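Monooxygenase (Agrobacterium tumefaciens, PDB 2I7G) is probably a flavin-dependent oxidoreductase of the luciferase-like monooxygenase family, its TIM-barrel chains assembled as a dimer. Local coordinates at residues G69-P74 with R133-E138; V84-A89 with D120-G125; S206-G211 with H237-R242. One frame throughout, in Å; residues are numbered along the deposited sequence.

Contact 1: G69-P74 with R133-E138; sequences GEHHRP and RGSFIE
Ser135 meets His71 and Glu138 meets Arg73 where residues 133-138 run past the loop 69-74. The second segment opens with a type II' turn from Arg133 to Phe136, closed by Phe136 N to Arg133 O; Gly134, at its second position, has the positive phi that favours glycine. Ser135 follows and turns its side chain to the loop. In one of two conformers its OG lies beside its own backbone N (chi1 -66°) and approaches the His71 ring obliquely, 3.7 Å from His71 CE1, a packing contact rather than a hydrogen bond. The backbone of Ser135 is tied to the loop through water: Glu70 O receives a bond of 2.6 Å from the oxygen of either of two waters, which in turn accept from Ser135 N. The two sites lie too close together to be filled at once and are probably two positions of one water; either would lie above the same face of the His71 ring. Phe136 turns away, its ring edge-to-face with Tyr140. Two residues on, Glu138 comes back toward the loop. Its chain bends at chi2, and Glu138 OE1 stands 3.9 Å from Arg73 NH1, a long salt bridge at the guanidinium edge with the two planes 50° apart. The firmer partner of Arg73 is Asp75. Within the loop, His72 NE2 gives Glu70 OE2, on its anti lone pair, a nearly straight bond of 2.7 Å in the ring plane, and Arg111 of the second subunit pairs with the same carboxylate oxygen. The contact thus joins the segments that follow strands 65-68 and 127-131 at the C-terminal ends of the barrel strands, the side that carries the active site in TIM-barrel enzymes.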
loop_
_atom_site.group_PDB
_atom_site.type_symbol
_atom_site.label_atom_id
_atom_site.label_comp_id
_atom_site.label_asym_id
_atom_site.label_seq_id
_atom_site.Cartn_x
_atom_site.Cartn_y
_atom_site.Cartn_z
ATOM N N GLY B 69 5.128 10.418 -6.647
ATOM C CA GLY B 69 6.543 10.154 -6.366
ATOM C C GLY B 69 6.808 9.814 -4.918
ATOM O O GLY B 69 6.070 10.224 -4.015
ATOM N N GLU B 70 7.861 9.023 -4.707
ATOM C CA GLU B 70 8.273 8.603 -3.360
ATOM C C GLU B 70 9.315 9.567 -2.804
ATOM O O GLU B 70 10.349 9.784 -3.432
ATOM C CB GLU B 70 8.936 7.217 -3.465
ATOM C CG GLU B 70 9.473 6.663 -2.124
ATOM C CD GLU B 70 10.292 5.369 -2.268
ATOM O OE1 GLU B 70 10.355 4.784 -3.394
ATOM O OE2 GLU B 70 10.882 4.971 -1.240
ATOM N N HIS B 71 9.055 10.111 -1.622
ATOM C CA HIS B 71 10.031 10.934 -0.867
ATOM C C HIS B 71 10.032 10.597 0.622
ATOM O O HIS B 71 9.064 10.024 1.116
ATOM C CB HIS B 71 9.764 12.427 -1.074
ATOM C CG HIS B 71 10.030 12.859 -2.486
ATOM N ND1 HIS B 71 11.233 13.420 -2.890
ATOM C CD2 HIS B 71 9.275 12.738 -3.598
ATOM C CE1 HIS B 71 11.194 13.623 -4.199
ATOM N NE2 HIS B 71 10.017 13.226 -4.651
ATOM N N HIS B 72 11.137 10.947 1.320
ATOM C CA HIS B 72 11.335 10.615 2.732
ATOM C C HIS B 72 11.776 11.871 3.493
ATOM O O HIS B 72 12.919 11.973 3.974
ATOM C CB HIS B 72 12.347 9.463 2.854
ATOM C CG HIS B 72 11.849 8.206 2.221
ATOM N ND1 HIS B 72 11.072 7.295 2.904
ATOM C CD2 HIS B 72 11.970 7.726 0.957
ATOM C CE1 HIS B 72 10.755 6.296 2.098
ATOM N NE2 HIS B 72 11.272 6.545 0.902
ATOM N N ARG B 73 10.858 12.830 3.602
ATOM C CA ARG B 73 11.182 14.149 4.160
ATOM C C ARG B 73 9.927 14.764 4.765
ATOM O O ARG B 73 8.814 14.448 4.333
ATOM C CB ARG B 73 11.695 15.051 3.041
ATOM C CG ARG B 73 13.155 14.938 2.833
ATOM C CD ARG B 73 13.617 15.738 1.643
ATOM N NE ARG B 73 12.917 17.009 1.463
ATOM C CZ ARG B 73 13.479 18.058 0.886
ATOM N NH1 ARG B 73 14.745 17.975 0.487
ATOM N NH2 ARG B 73 12.794 19.184 0.710
ATOM N N PRO B 74 10.091 15.646 5.760
ATOM C CA PRO B 74 8.890 16.186 6.394
ATOM C C PRO B 74 8.008 16.979 5.447
ATOM O O PRO B 74 6.836 17.142 5.734
ATOM C CB PRO B 74 9.438 17.092 7.537
ATOM C CG PRO B 74 10.877 17.302 7.227
ATOM C CD PRO B 74 11.344 16.146 6.369
ATOM N N ARG B 133 16.025 7.039 -9.902
ATOM C CA ARG B 133 16.925 7.492 -8.843
ATOM C C ARG B 133 16.199 8.354 -7.796
ATOM O O ARG B 133 16.452 8.226 -6.595
ATOM C CB ARG B 133 18.098 8.228 -9.508
ATOM C CG ARG B 133 19.120 8.804 -8.585
ATOM C CD ARG B 133 20.229 9.472 -9.435
ATOM N NE ARG B 133 21.494 8.997 -8.917
ATOM C CZ ARG B 133 22.278 8.111 -9.517
ATOM N NH1 ARG B 133 23.362 7.723 -8.896
ATOM N NH2 ARG B 133 21.991 7.641 -10.735
ATOM N N GLY B 134 15.260 9.185 -8.250
ATOM C CA GLY B 134 14.560 10.151 -7.389
ATOM C C GLY B 134 15.548 10.785 -6.414
ATOM O O GLY B 134 16.661 11.179 -6.800
ATOM N N SER B 135 15.194 10.862 -5.146
ATOM C CA SER B 135 16.108 11.491 -4.194
ATOM C C SER B 135 16.901 10.486 -3.345
ATOM O O SER B 135 17.229 10.755 -2.190
ATOM C CB SER B 135 15.370 12.509 -3.327
ATOM O OG SER B 135 14.926 13.569 -4.142
ATOM N N PHE B 136 17.198 9.334 -3.944
ATOM C CA PHE B 136 18.031 8.310 -3.317
ATOM C C PHE B 136 19.071 8.925 -2.368
ATOM O O PHE B 136 19.234 8.476 -1.229
ATOM C CB PHE B 136 18.758 7.485 -4.389
ATOM C CG PHE B 136 20.147 7.990 -4.720
ATOM C CD1 PHE B 136 21.271 7.393 -4.156
ATOM C CD2 PHE B 136 20.337 9.067 -5.583
ATOM C CE1 PHE B 136 22.551 7.858 -4.449
ATOM C CE2 PHE B 136 21.617 9.536 -5.882
ATOM C CZ PHE B 136 22.725 8.934 -5.311
ATOM N N ILE B 137 19.784 9.934 -2.874
ATOM C CA ILE B 137 20.979 10.456 -2.202
ATOM C C ILE B 137 20.620 10.960 -0.826
ATOM O O ILE B 137 21.414 10.845 0.115
ATOM C CB ILE B 137 21.701 11.567 -3.045
ATOM C CG1 ILE B 137 22.982 12.013 -2.355
ATOM C CG2 ILE B 137 20.768 12.757 -3.335
ATOM C CD1 ILE B 137 23.925 12.665 -3.279
ATOM N N GLU B 138 19.415 11.507 -0.723
ATOM C CA GLU B 138 18.918 12.032 0.547
ATOM C C GLU B 138 18.366 10.923 1.436
ATOM O O GLU B 138 18.527 10.986 2.674
ATOM C CB GLU B 138 17.855 13.144 0.335
ATOM C CG GLU B 138 18.442 14.491 -0.164
ATOM C CD GLU B 138 18.105 15.732 0.728
ATOM O OE1 GLU B 138 18.462 16.882 0.323
ATOM O OE2 GLU B 138 17.516 15.565 1.837
HETATM O O HOH W 1 12.105 10.403 -5.247
HETATM O O HOH W 2 12.940 10.180 -3.304
#

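Contact 2: V84-A89 with D120-G125; sequences VLAAAA and DLLSNG
Leu122 reaches across from the last turn of helix 109-122 to two alanines of helix 81-89. Its CB rests 3.8 Å from Ala89 CB, at the start of the side chain. From there chi1 of -69° sets CG beside the backbone N, and the extended chi2 carries CD1 on to the preceding turn of the other helix, 3.7 Å from Ala86 CB and 4.1 Å from Ala86 CA. One leucine therefore spans both alanines, which lie three residues apart on the same side of their helix. Next in sequence, Ser123 adds its CB, 3.7 Å from Ala89 CB, while its OG turns back to Val119 O in the last turn of helix 109-122. The chain then leaves the helix in a Schellman motif, with Asn124 at positive phi and Gly125 N bonded to Asp120 O at 2.9 Å. Ala89 also packs on Leu97 of strand 96-99, and Ala86 on Thr83 of the second subunit. No hydrogen bond joins the segments directly; one water donates to both Ala89 O and Leu122 O, linking carbonyls at the two helix ends. Where the methyl of Ala89 meets the CB of Ser123, their CA atoms come within 4.6 Å, so the contact is held mainly by close apolar packing.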
loop_
_atom_site.group_PDB
_atom_site.type_symbol
_atom_site.label_atom_id
_atom_site.label_comp_id
_atom_site.label_asym_id
_atom_site.label_seq_id
_atom_site.Cartn_x
_atom_site.Cartn_y
_atom_site.Cartn_z
ATOM N N VAL B 84 -1.022 4.903 -1.499
ATOM C CA VAL B 84 -1.933 5.927 -1.953
ATOM C C VAL B 84 -2.651 5.561 -3.290
ATOM O O VAL B 84 -3.871 5.834 -3.428
ATOM C CB VAL B 84 -1.233 7.335 -2.001
ATOM C CG1 VAL B 84 -2.272 8.366 -2.386
ATOM C CG2 VAL B 84 -0.622 7.694 -0.617
ATOM N N LEU B 85 -1.936 4.926 -4.222
ATOM C CA LEU B 85 -2.505 4.548 -5.540
ATOM C C LEU B 85 -3.610 3.514 -5.333
ATOM O O LEU B 85 -4.556 3.458 -6.109
ATOM C CB LEU B 85 -1.434 4.033 -6.520
ATOM C CG LEU B 85 -0.402 5.124 -6.940
ATOM C CD1 LEU B 85 0.734 4.499 -7.722
ATOM C CD2 LEU B 85 -1.102 6.325 -7.722
ATOM N N ALA B 86 -3.470 2.670 -4.311
ATOM C CA ALA B 86 -4.570 1.726 -3.953
ATOM C C ALA B 86 -5.871 2.453 -3.674
ATOM O O ALA B 86 -6.962 2.026 -4.101
ATOM C CB ALA B 86 -4.185 0.855 -2.751
ATOM N N ALA B 87 -5.772 3.534 -2.891
ATOM C CA ALA B 87 -6.962 4.341 -2.612
ATOM C C ALA B 87 -7.494 4.995 -3.914
ATOM O O ALA B 87 -8.704 5.043 -4.164
ATOM C CB ALA B 87 -6.631 5.374 -1.563
ATOM N N ALA B 88 -6.590 5.530 -4.716
ATOM C CA ALA B 88 -6.968 6.146 -6.005
ATOM C C ALA B 88 -7.680 5.094 -6.873
ATOM O O ALA B 88 -8.659 5.421 -7.539
ATOM C CB ALA B 88 -5.719 6.650 -6.745
ATOM N N ALA B 89 -7.202 3.833 -6.818
ATOM C CA ALA B 89 -7.725 2.784 -7.702
ATOM C C ALA B 89 -9.239 2.629 -7.514
ATOM O O ALA B 89 -9.986 2.451 -8.476
ATOM C CB ALA B 89 -7.028 1.437 -7.397
ATOM N N ASP B 120 -2.944 -3.063 -9.241
ATOM C CA ASP B 120 -3.426 -3.538 -10.545
ATOM C C ASP B 120 -4.770 -4.273 -10.413
ATOM O O ASP B 120 -5.691 -4.072 -11.218
ATOM C CB ASP B 120 -2.429 -4.453 -11.271
ATOM C CG ASP B 120 -2.657 -4.459 -12.754
ATOM O OD1 ASP B 120 -2.762 -3.331 -13.340
ATOM O OD2 ASP B 120 -2.772 -5.563 -13.329
ATOM N N LEU B 121 -4.871 -5.155 -9.421
ATOM C CA LEU B 121 -6.119 -5.878 -9.186
ATOM C C LEU B 121 -7.258 -4.952 -8.748
ATOM O O LEU B 121 -8.403 -5.089 -9.253
ATOM C CB LEU B 121 -5.876 -7.005 -8.175
ATOM C CG LEU B 121 -4.925 -8.121 -8.657
ATOM C CD1 LEU B 121 -4.804 -9.100 -7.465
ATOM C CD2 LEU B 121 -5.462 -8.838 -9.896
ATOM N N LEU B 122 -6.961 -4.043 -7.816
ATOM C CA LEU B 122 -7.956 -3.085 -7.329
ATOM C C LEU B 122 -8.476 -2.157 -8.429
ATOM O O LEU B 122 -9.641 -1.702 -8.368
ATOM C CB LEU B 122 -7.361 -2.202 -6.224
ATOM C CG LEU B 122 -7.078 -2.949 -4.895
ATOM C CD1 LEU B 122 -6.121 -2.118 -3.945
ATOM C CD2 LEU B 122 -8.423 -3.375 -4.200
ATOM N N SER B 123 -7.593 -1.847 -9.384
ATOM C CA SER B 123 -7.885 -0.894 -10.505
ATOM C C SER B 123 -8.318 -1.565 -11.824
ATOM O O SER B 123 -8.463 -0.892 -12.842
ATOM C CB SER B 123 -6.642 -0.028 -10.779
ATOM O OG SER B 123 -5.594 -0.819 -11.357
ATOM N N ASN B 124 -8.457 -2.886 -11.786
ATOM C CA ASN B 124 -8.815 -3.656 -12.964
ATOM C C ASN B 124 -7.852 -3.442 -14.150
ATOM O O ASN B 124 -8.290 -3.323 -15.288
ATOM C CB ASN B 124 -10.265 -3.341 -13.347
ATOM C CG ASN B 124 -11.244 -3.786 -12.286
ATOM O OD1 ASN B 124 -11.803 -2.971 -11.541
ATOM N ND2 ASN B 124 -11.399 -5.091 -12.164
ATOM N N GLY B 125 -6.544 -3.413 -13.864
ATOM C CA GLY B 125 -5.506 -3.447 -14.901
ATOM C C GLY B 125 -4.900 -2.101 -15.270
ATOM O O GLY B 125 -4.425 -1.934 -16.388
HETATM O O HOH W 3 -11.874 0.290 -8.970
#

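Contact 3: S206-G211 with H237-R242; sequences SVARAG and HEAARR. With SO4 (sulfate ion), chain E.
Ala239 points its methyl group toward helix 204-212, where Ala239 CB sits 3.4 Å from Ala208 O and 4.1 Å from Ala208 CB. The two methyl groups meet at an angle, since Ala208 turns its CB alongside the neighbouring helix and not into it. One turn further on, Gly211 has no side chain between the backbones, and Gly211 O comes 3.4 Å from Ala240 CA in a CA-H...O contact, with Ala240 CB close to the same oxygen. The short segments run at 38° to each other with axes 7.4 Å apart. On the flank of helix 230-242, Arg241 grips Glu238 side-on, NE to OE1 and NH2 to OE2, both bonds close to the guanidinium plane; Arg242 NH1, in one of its two conformers, joins them at OE2. At the other end of the contact's first segment, Ser206 OG donates at 2.6 Å to O4 of a sulfate that probably comes from the crystallisation liquor, and Gly201 N binds the same ion. Between the helices the chemistry is methyl groups and backbone carbonyls, which implies close packing without direct hydrogen bonds, while Glu238 pairs with Arg241 and Arg242 on the flank of helix 230-242.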
loop_
_atom_site.group_PDB
_atom_site.type_symbol
_atom_site.label_atom_id
_atom_site.label_comp_id
_atom_site.label_asym_id
_atom_site.label_seq_id
_atom_site.Cartn_x
_atom_site.Cartn_y
_atom_site.Cartn_z
ATOM N N SER B 206 22.240 6.180 -18.231
ATOM C CA SER B 206 20.915 5.730 -17.817
ATOM C C SER B 206 19.976 5.525 -19.011
ATOM O O SER B 206 19.270 4.492 -19.123
ATOM C CB SER B 206 20.309 6.758 -16.857
ATOM O OG SER B 206 20.928 6.634 -15.589
ATOM N N VAL B 207 19.965 6.518 -19.890
ATOM C CA VAL B 207 19.130 6.479 -21.089
ATOM C C VAL B 207 19.488 5.289 -22.000
ATOM O O VAL B 207 18.610 4.533 -22.437
ATOM C CB VAL B 207 19.258 7.787 -21.871
ATOM C CG1 VAL B 207 18.448 7.713 -23.126
ATOM C CG2 VAL B 207 18.751 8.960 -21.030
ATOM N N ALA B 208 20.782 5.128 -22.283
ATOM C CA ALA B 208 21.258 4.031 -23.127
ATOM C C ALA B 208 20.932 2.673 -22.536
ATOM O O ALA B 208 20.492 1.772 -23.226
ATOM C CB ALA B 208 22.782 4.160 -23.385
ATOM N N ARG B 209 21.111 2.536 -21.235
ATOM C CA ARG B 209 20.817 1.266 -20.604
ATOM C C ARG B 209 19.333 0.891 -20.791
ATOM O O ARG B 209 19.032 -0.245 -21.180
ATOM C CB ARG B 209 21.214 1.301 -19.121
ATOM C CG ARG B 209 21.184 -0.064 -18.420
ATOM C CD ARG B 209 21.870 -1.172 -19.221
ATOM N NE ARG B 209 21.512 -2.493 -18.685
ATOM C CZ ARG B 209 21.724 -3.651 -19.312
ATOM N NH1 ARG B 209 21.351 -4.793 -18.734
ATOM N NH2 ARG B 209 22.280 -3.673 -20.522
ATOM N N ALA B 210 18.430 1.841 -20.548
ATOM C CA ALA B 210 16.990 1.620 -20.755
ATOM C C ALA B 210 16.690 1.146 -22.205
ATOM O O ALA B 210 15.893 0.236 -22.420
ATOM C CB ALA B 210 16.248 2.909 -20.470
ATOM N N GLY B 211 17.298 1.799 -23.182
ATOM C CA GLY B 211 17.121 1.432 -24.601
ATOM C C GLY B 211 17.628 0.027 -24.919
ATOM O O GLY B 211 16.944 -0.746 -25.580
ATOM N N HIS B 237 17.134 5.322 -28.693
ATOM C CA HIS B 237 16.780 4.542 -29.886
ATOM C C HIS B 237 17.994 3.850 -30.493
ATOM O O HIS B 237 17.878 2.723 -30.982
ATOM C CB HIS B 237 16.070 5.422 -30.926
ATOM C CG HIS B 237 14.742 5.950 -30.459
ATOM N ND1 HIS B 237 13.685 5.125 -30.142
ATOM C CD2 HIS B 237 14.297 7.216 -30.279
ATOM C CE1 HIS B 237 12.657 5.857 -29.753
ATOM N NE2 HIS B 237 13.002 7.130 -29.821
ATOM N N GLU B 238 19.150 4.511 -30.455
ATOM C CA GLU B 238 20.389 3.915 -31.022
ATOM C C GLU B 238 20.857 2.741 -30.165
ATOM O O GLU B 238 21.237 1.696 -30.690
ATOM C CB GLU B 238 21.478 4.984 -31.178
ATOM C CG GLU B 238 22.842 4.509 -31.684
ATOM C CD GLU B 238 22.856 4.085 -33.157
ATOM O OE1 GLU B 238 21.812 4.176 -33.859
ATOM O OE2 GLU B 238 23.941 3.663 -33.606
ATOM N N ALA B 239 20.786 2.890 -28.840
ATOM C CA ALA B 239 21.086 1.777 -27.948
ATOM C C ALA B 239 20.136 0.623 -28.208
ATOM O O ALA B 239 20.556 -0.546 -28.226
ATOM C CB ALA B 239 21.024 2.210 -26.511
ATOM N N ALA B 240 18.869 0.942 -28.452
ATOM C CA ALA B 240 17.879 -0.095 -28.753
ATOM C C ALA B 240 18.204 -0.750 -30.109
ATOM O O ALA B 240 18.217 -1.977 -30.206
ATOM C CB ALA B 240 16.476 0.482 -28.751
ATOM N N ARG B 241 18.488 0.059 -31.126
ATOM C CA ARG B 241 18.836 -0.477 -32.451
ATOM C C ARG B 241 20.019 -1.450 -32.359
ATOM O O ARG B 241 19.944 -2.584 -32.887
ATOM C CB ARG B 241 19.124 0.649 -33.450
ATOM C CG ARG B 241 19.378 0.163 -34.897
ATOM C CD ARG B 241 19.851 1.302 -35.803
ATOM N NE ARG B 241 21.219 1.705 -35.479
ATOM C CZ ARG B 241 22.310 1.096 -35.926
ATOM N NH1 ARG B 241 22.210 0.055 -36.752
ATOM N NH2 ARG B 241 23.508 1.532 -35.563
ATOM N N ARG B 242 21.098 -1.036 -31.689
ATOM C CA ARG B 242 22.304 -1.880 -31.587
ATOM C C ARG B 242 22.180 -3.077 -30.633
ATOM O O ARG B 242 23.010 -3.990 -30.670
ATOM C CB ARG B 242 23.553 -1.051 -31.265
ATOM C CG ARG B 242 24.135 -0.348 -32.482
ATOM C CD ARG B 242 25.648 -0.541 -32.558
ATOM N NE ARG B 242 26.222 -0.108 -33.840
ATOM C CZ ARG B 242 26.440 1.164 -34.170
ATOM N NH1 ARG B 242 26.119 2.139 -33.328
ATOM N NH2 ARG B 242 26.964 1.467 -35.349
HETATM S S SO4 E . 19.696 9.426 -13.866
HETATM O O1 SO4 E . 18.842 8.884 -12.815
HETATM O O2 SO4 E . 19.063 9.375 -15.175
HETATM O O3 SO4 E . 20.026 10.819 -13.541
HETATM O O4 SO4 E . 20.905 8.596 -13.881
#

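In the fold
From the N terminus, the chain first enters contact 1 at 69-74, just after strand 65-68. Before that loop closes, contact 2 opens on helix 81-89 and closes at the end of helix 109-122, so it is nested inside contact 1, which closes at 133-138 beyond strand 127-131. Contact 3 follows in series, joining helices 204-212 and 230-242 across the intervening strand 217-220; no loops cross. Contact 1 ties segments after two barrel strands, whereas contacts 2 and 3 pair helices of the outer layer. Contacts 1 and 2 both touch the second subunit. The sulfate at Ser206 also makes a long, weak ion pair with Arg133; the nearest atoms of contacts 1 and 3 are about 5 Å apart.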